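The same site in two structures of MgGH51 from Meripilus giganteus, which probably hydrolyses terminal alpha-L-arabinofuranosyl residues from arabinose-containing polysaccharides, as an alpha-L-arabinofuranosidase of glycoside hydrolase family 51: PDB 6ZPZ (chain A, 1.71 Å), residues Gly428-Ile433 and Phe475-Ala480, and PDB 6ZPS (chain B, 1.79 Å), residues Gly428-Ile433 and Phe475-Ala480. Both blocks share one frame: the second was fitted to the first on N, CA, C and O of the twelve residues, RMSD 0.18 Å. Numbering follows each deposited sequence.

Structure 1 (6ZPZ); sequences GEYAAI and FAASYA. With LX5 ([(1~{S},2~{S},3~{S},4~{S})-2-(hydroxymethyl)-3,4-bis(oxidanyl)cyclopentyl] hydrogen sulfate), chain C.
Over one face of the Tyr479 ring lie Ala431 CB and Tyr430 O, the methyl in a CH-pi contact with CB 3.7 Å from the centroid of that ring; water 2 sits at the ring's edge and links Tyr479 OH to Ala432 O. The Tyr430 ring carries Tyr479 CA over one face, offset toward the rim, and meets water 1 at its edge, while its OH is also hydrogen-bonded to Gln512. Strands 424-432 and 474-479 are parallel neighbours in the eight-stranded sheet of the (beta/alpha)8 barrel expected of clan GH-A, joined here by Ala480 N to Tyr430 O at 3.0 Å. Ser478 OG donates to Gly428 O (2.9 Å) from above the carbonyl plane. Glu429 stands at the corner of its strand, its CG 3.6 Å from Ala480 CB. With CG anti to the backbone N (chi1 -173°), the extended chain brings OE1 to a covalent bond of 1.7 Å with C2 of the bound cyclopentyl sulfate LX5, consistent with a trapped catalytic nucleophile.

Structure 2 (6ZPS); sequences GEYAAI and FAASYA.
Ala431 CB and Tyr430 O lie over one face of the Tyr479 ring, the methyl making a CH-pi contact with CB 3.9 Å from the centroid of that ring; at the ring's edge water 4 bridges Tyr479 OH and Ala432 O. Tyr479 CA, in turn, is over one face of the Tyr430 ring, offset toward the rim, with water 3 at the edge and Gln512 as a further hydrogen-bond partner of the Tyr430 OH. The backbones are joined by Ala480 N to Tyr430 O at 3.1 Å. Ser478 OG gives its hydrogen bond to Gly428 O (2.9 Å) from above the carbonyl plane. Glu429 packs its CG 3.8 Å from Ala480 CB. Its CG is anti to the carbonyl carbon and beside the backbone N (chi1 -66°), and the extended chain delivers the carboxylate to two protein partners: OE2 forms a salt bridge with Arg226, and OE1 a hydrogen bond with Tyr402 OH. Both oxygens are thus held within the probable active-site pocket, where OE1 also meets a bound glycerol.

Comparison
The backbones coincide within the error, and the side chains of Tyr430(A), Ser478(A) and Tyr479(A) keep their places in Tyr430(B), Ser478(B) and Tyr479(B). The bonds from Ser478(A) OG to Gly428(A) O and from Ala480(A) N to Tyr430(A) O recur in chain B, and waters 1 and 2 coincide with waters 3 and 4. What changes is the side chain of Glu429(A) against Glu429(B): chi1 is -173° and -66°, which leaves the CD atoms 1.8 Å apart after superposition; the places of CG, CD and OE2 of Glu429(A) are all left in Glu429(B). The touch on Ala480, just past the end of the neighbouring strand, is kept, from Glu429(A) CG to Ala480(A) CB at 3.6 Å and from Glu429(B) CG to Ala480(B) CB at 3.8 Å. Beyond CG the surroundings differ: LX5 is present in structure 1 alone, bonded covalently to Glu429(A) OE1 and also touching Ala480(A), whereas glycerol occupies this place, wholly or in part, in structure 2. The different rotamer is consistent with the covalent bond of Glu429(A) OE1 to C2 of LX5, although the two crystals differ in more than this; Glu429(B) has its carboxylate in another position and lacks that bond.

Structure 1 (6ZPZ)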
loop_
_atom_site.group_PDB
_atom_site.type_symbol
_atom_site.label_atom_id
_atom_site.label_comp_id
_atom_site.label_asym_id
_atom_site.label_seq_id
_atom_site.Cartn_x
_atom_site.Cartn_y
_atom_site.Cartn_z
ATOM N N GLY A 428 -6.493 12.676 -1.137
ATOM C CA GLY A 428 -5.846 11.441 -1.598
ATOM C C GLY A 428 -4.549 11.182 -0.865
ATOM O O GLY A 428 -4.019 10.052 -0.972
ATOM N N GLU A 429 -4.060 12.185 -0.145
ATOM C CA GLU A 429 -2.806 12.066 0.619
ATOM C C GLU A 429 -2.861 13.044 1.777
ATOM O O GLU A 429 -2.789 14.286 1.537
ATOM C CB GLU A 429 -1.648 12.387 -0.312
ATOM C CG GLU A 429 -0.337 12.129 0.318
ATOM C CD GLU A 429 0.756 12.756 -0.485
ATOM O OE1 GLU A 429 1.506 11.988 -1.117
ATOM O OE2 GLU A 429 0.870 14.015 -0.459
ATOM N N TYR A 430 -3.057 12.539 2.989
ATOM C CA TYR A 430 -3.080 13.418 4.176
ATOM C C TYR A 430 -2.535 12.652 5.362
ATOM O O TYR A 430 -2.621 11.422 5.395
ATOM C CB TYR A 430 -4.476 14.012 4.389
ATOM C CG TYR A 430 -5.522 13.093 4.946
ATOM C CD1 TYR A 430 -6.231 12.242 4.122
ATOM C CD2 TYR A 430 -5.809 13.045 6.298
ATOM C CE1 TYR A 430 -7.237 11.429 4.602
ATOM C CE2 TYR A 430 -6.789 12.217 6.811
ATOM C CZ TYR A 430 -7.514 11.398 5.963
ATOM O OH TYR A 430 -8.484 10.576 6.450
ATOM N N ALA A 431 -1.956 13.399 6.284
ATOM C CA ALA A 431 -1.522 12.914 7.596
ATOM C C ALA A 431 -1.024 14.108 8.406
ATOM O O ALA A 431 -0.453 14.990 7.836
ATOM C CB ALA A 431 -0.432 11.876 7.482
ATOM N N ALA A 432 -1.287 14.099 9.694
ATOM C CA ALA A 432 -0.515 14.878 10.680
ATOM C C ALA A 432 0.856 14.206 10.862
ATOM O O ALA A 432 0.940 13.143 11.493
ATOM C CB ALA A 432 -1.302 15.012 11.953
ATOM N N ILE A 433 1.903 14.840 10.360
ATOM C CA ILE A 433 3.254 14.210 10.237
ATOM C C ILE A 433 4.259 14.817 11.212
ATOM O O ILE A 433 5.314 14.183 11.371
ATOM C CB ILE A 433 3.784 14.292 8.802
ATOM C CG1 ILE A 433 4.132 15.721 8.390
ATOM C CG2 ILE A 433 2.787 13.650 7.847
ATOM C CD1 ILE A 433 5.000 15.795 7.151
ATOM N N PHE A 475 -15.514 12.826 -1.910
ATOM C CA PHE A 475 -16.045 11.482 -2.256
ATOM C C PHE A 475 -15.128 10.393 -1.697
ATOM O O PHE A 475 -15.495 9.223 -1.752
ATOM C CB PHE A 475 -16.288 11.334 -3.751
ATOM C CG PHE A 475 -15.055 11.163 -4.589
ATOM C CD1 PHE A 475 -14.334 12.271 -5.011
ATOM C CD2 PHE A 475 -14.695 9.904 -5.036
ATOM C CE1 PHE A 475 -13.219 12.114 -5.827
ATOM C CE2 PHE A 475 -13.585 9.750 -5.847
ATOM C CZ PHE A 475 -12.867 10.857 -6.256
ATOM N N ALA A 476 -13.900 10.768 -1.334
ATOM C CA ALA A 476 -12.813 9.808 -1.092
ATOM C C ALA A 476 -11.729 10.465 -0.249
ATOM O O ALA A 476 -11.440 11.646 -0.430
ATOM C CB ALA A 476 -12.286 9.298 -2.412
ATOM N N ALA A 477 -11.179 9.720 0.693
ATOM C CA ALA A 477 -10.112 10.246 1.558
ATOM C C ALA A 477 -9.218 9.095 1.996
ATOM O O ALA A 477 -9.728 8.057 2.451
ATOM C CB ALA A 477 -10.727 10.957 2.717
ATOM N N SER A 478 -7.918 9.292 1.865
ATOM C CA SER A 478 -6.915 8.281 2.252
ATOM C C SER A 478 -5.712 8.941 2.944
ATOM O O SER A 478 -5.073 9.902 2.407
ATOM C CB SER A 478 -6.484 7.466 1.051
ATOM O OG SER A 478 -6.157 8.330 -0.017
ATOM N N TYR A 479 -5.386 8.386 4.112
ATOM C CA TYR A 479 -4.125 8.643 4.818
ATOM C C TYR A 479 -2.984 8.192 3.927
ATOM O O TYR A 479 -3.127 7.179 3.218
ATOM C CB TYR A 479 -4.083 7.874 6.121
ATOM C CG TYR A 479 -2.956 8.235 7.039
ATOM C CD1 TYR A 479 -1.694 7.686 6.853
ATOM C CD2 TYR A 479 -3.178 8.995 8.190
ATOM C CE1 TYR A 479 -0.672 7.942 7.746
ATOM C CE2 TYR A 479 -2.156 9.250 9.100
ATOM C CZ TYR A 479 -0.889 8.747 8.862
ATOM O OH TYR A 479 0.136 8.987 9.726
ATOM N N ALA A 480 -1.840 8.845 4.045
ATOM C CA ALA A 480 -0.649 8.400 3.313
ATOM C C ALA A 480 0.607 8.784 4.081
ATOM O O ALA A 480 0.683 9.832 4.691
ATOM C CB ALA A 480 -0.654 8.972 1.920
HETATM C C1 LX5 C . 3.854 12.314 -0.979
HETATM C C2 LX5 C . 2.765 12.613 -1.982
HETATM C C6 LX5 C . 4.255 9.967 0.096
HETATM C C5 LX5 C . 4.256 10.846 -1.161
HETATM C C3 LX5 C . 2.848 11.593 -3.080
HETATM C C4 LX5 C . 3.391 10.385 -2.321
HETATM O O7 LX5 C . 2.939 9.784 0.631
HETATM O O8 LX5 C . 4.328 9.640 -3.103
HETATM O O9 LX5 C . 1.598 11.418 -3.766
HETATM O O10 LX5 C . 4.826 13.194 -1.534
HETATM S S11 LX5 C . 5.745 13.970 -0.653
HETATM O O12 LX5 C . 6.371 12.772 -0.099
HETATM O O13 LX5 C . 6.654 14.852 -1.381
HETATM O O14 LX5 C . 4.835 14.783 0.207
HETATM O O HOH W 1 -9.565 8.432 5.188
HETATM O O HOH W 2 -0.331 10.668 11.887
#

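Structure 2 (6ZPS)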
loop_
_atom_site.group_PDB
_atom_site.type_symbol
_atom_site.label_atom_id
_atom_site.label_comp_id
_atom_site.label_asym_id
_atom_site.label_seq_id
_atom_site.Cartn_x
_atom_site.Cartn_y
_atom_site.Cartn_z
ATOM N N GLY B 428 -6.548 12.673 -1.437
ATOM C CA GLY B 428 -5.842 11.434 -1.803
ATOM C C GLY B 428 -4.633 11.152 -0.920
ATOM O O GLY B 428 -4.139 9.996 -0.945
ATOM N N GLU B 429 -4.122 12.165 -0.210
ATOM C CA GLU B 429 -3.017 11.972 0.762
ATOM C C GLU B 429 -3.239 12.984 1.882
ATOM O O GLU B 429 -3.306 14.194 1.620
ATOM C CB GLU B 429 -1.633 12.241 0.167
ATOM C CG GLU B 429 -1.211 11.276 -0.905
ATOM C CD GLU B 429 0.082 11.623 -1.641
ATOM O OE1 GLU B 429 1.020 12.209 -0.975
ATOM O OE2 GLU B 429 0.198 11.282 -2.890
ATOM N N TYR B 430 -3.282 12.516 3.108
ATOM C CA TYR B 430 -3.200 13.420 4.269
ATOM C C TYR B 430 -2.551 12.673 5.428
ATOM O O TYR B 430 -2.676 11.428 5.570
ATOM C CB TYR B 430 -4.561 14.024 4.589
ATOM C CG TYR B 430 -5.601 13.082 5.128
ATOM C CD1 TYR B 430 -6.345 12.282 4.278
ATOM C CD2 TYR B 430 -5.854 12.990 6.488
ATOM C CE1 TYR B 430 -7.302 11.410 4.760
ATOM C CE2 TYR B 430 -6.790 12.115 7.003
ATOM C CZ TYR B 430 -7.538 11.332 6.128
ATOM O OH TYR B 430 -8.476 10.447 6.562
ATOM N N ALA B 431 -1.921 13.443 6.301
ATOM C CA ALA B 431 -1.430 12.934 7.585
ATOM C C ALA B 431 -0.932 14.107 8.403
ATOM O O ALA B 431 -0.429 15.057 7.813
ATOM C CB ALA B 431 -0.342 11.911 7.380
ATOM N N ALA B 432 -1.018 13.972 9.715
ATOM C CA ALA B 432 -0.340 14.850 10.678
ATOM C C ALA B 432 1.038 14.259 10.923
ATOM O O ALA B 432 1.133 13.194 11.537
ATOM C CB ALA B 432 -1.188 14.969 11.932
ATOM N N ILE B 433 2.073 14.940 10.452
ATOM C CA ILE B 433 3.424 14.303 10.339
ATOM C C ILE B 433 4.396 14.877 11.360
ATOM O O ILE B 433 5.456 14.272 11.547
ATOM C CB ILE B 433 3.981 14.396 8.924
ATOM C CG1 ILE B 433 4.364 15.811 8.499
ATOM C CG2 ILE B 433 2.998 13.767 7.953
ATOM C CD1 ILE B 433 5.243 15.811 7.263
ATOM N N PHE B 475 -15.644 12.856 -2.030
ATOM C CA PHE B 475 -16.114 11.495 -2.355
ATOM C C PHE B 475 -15.159 10.420 -1.829
ATOM O O PHE B 475 -15.563 9.253 -1.809
ATOM C CB PHE B 475 -16.341 11.256 -3.844
ATOM C CG PHE B 475 -15.124 11.173 -4.733
ATOM C CD1 PHE B 475 -14.418 12.287 -5.147
ATOM C CD2 PHE B 475 -14.693 9.933 -5.163
ATOM C CE1 PHE B 475 -13.382 12.177 -6.063
ATOM C CE2 PHE B 475 -13.633 9.810 -6.055
ATOM C CZ PHE B 475 -12.946 10.922 -6.467
ATOM N N ALA B 476 -13.945 10.814 -1.466
ATOM C CA ALA B 476 -12.903 9.839 -1.097
ATOM C C ALA B 476 -11.786 10.511 -0.310
ATOM O O ALA B 476 -11.452 11.686 -0.604
ATOM C CB ALA B 476 -12.338 9.187 -2.342
ATOM N N ALA B 477 -11.160 9.750 0.607
ATOM C CA ALA B 477 -10.090 10.243 1.490
ATOM C C ALA B 477 -9.215 9.072 1.951
ATOM O O ALA B 477 -9.749 8.068 2.297
ATOM C CB ALA B 477 -10.702 10.980 2.661
ATOM N N SER B 478 -7.893 9.246 1.915
ATOM C CA SER B 478 -6.895 8.215 2.268
ATOM C C SER B 478 -5.709 8.882 2.956
ATOM O O SER B 478 -5.168 9.859 2.421
ATOM C CB SER B 478 -6.390 7.405 1.051
ATOM O OG SER B 478 -6.232 8.189 -0.125
ATOM N N TYR B 479 -5.329 8.338 4.100
ATOM C CA TYR B 479 -4.072 8.626 4.827
ATOM C C TYR B 479 -2.890 8.182 3.962
ATOM O O TYR B 479 -3.019 7.260 3.129
ATOM C CB TYR B 479 -4.043 7.789 6.097
ATOM C CG TYR B 479 -2.928 8.139 7.035
ATOM C CD1 TYR B 479 -1.680 7.584 6.882
ATOM C CD2 TYR B 479 -3.154 8.919 8.165
ATOM C CE1 TYR B 479 -0.659 7.871 7.759
ATOM C CE2 TYR B 479 -2.127 9.222 9.050
ATOM C CZ TYR B 479 -0.876 8.685 8.859
ATOM O OH TYR B 479 0.190 8.932 9.725
ATOM N N ALA B 480 -1.757 8.855 4.057
ATOM C CA ALA B 480 -0.533 8.367 3.383
ATOM C C ALA B 480 0.707 8.714 4.180
ATOM O O ALA B 480 0.756 9.791 4.802
ATOM C CB ALA B 480 -0.440 8.957 1.997
HETATM O O HOH W 3 -9.559 8.412 5.201
HETATM O O HOH W 4 -0.201 10.744 11.898
#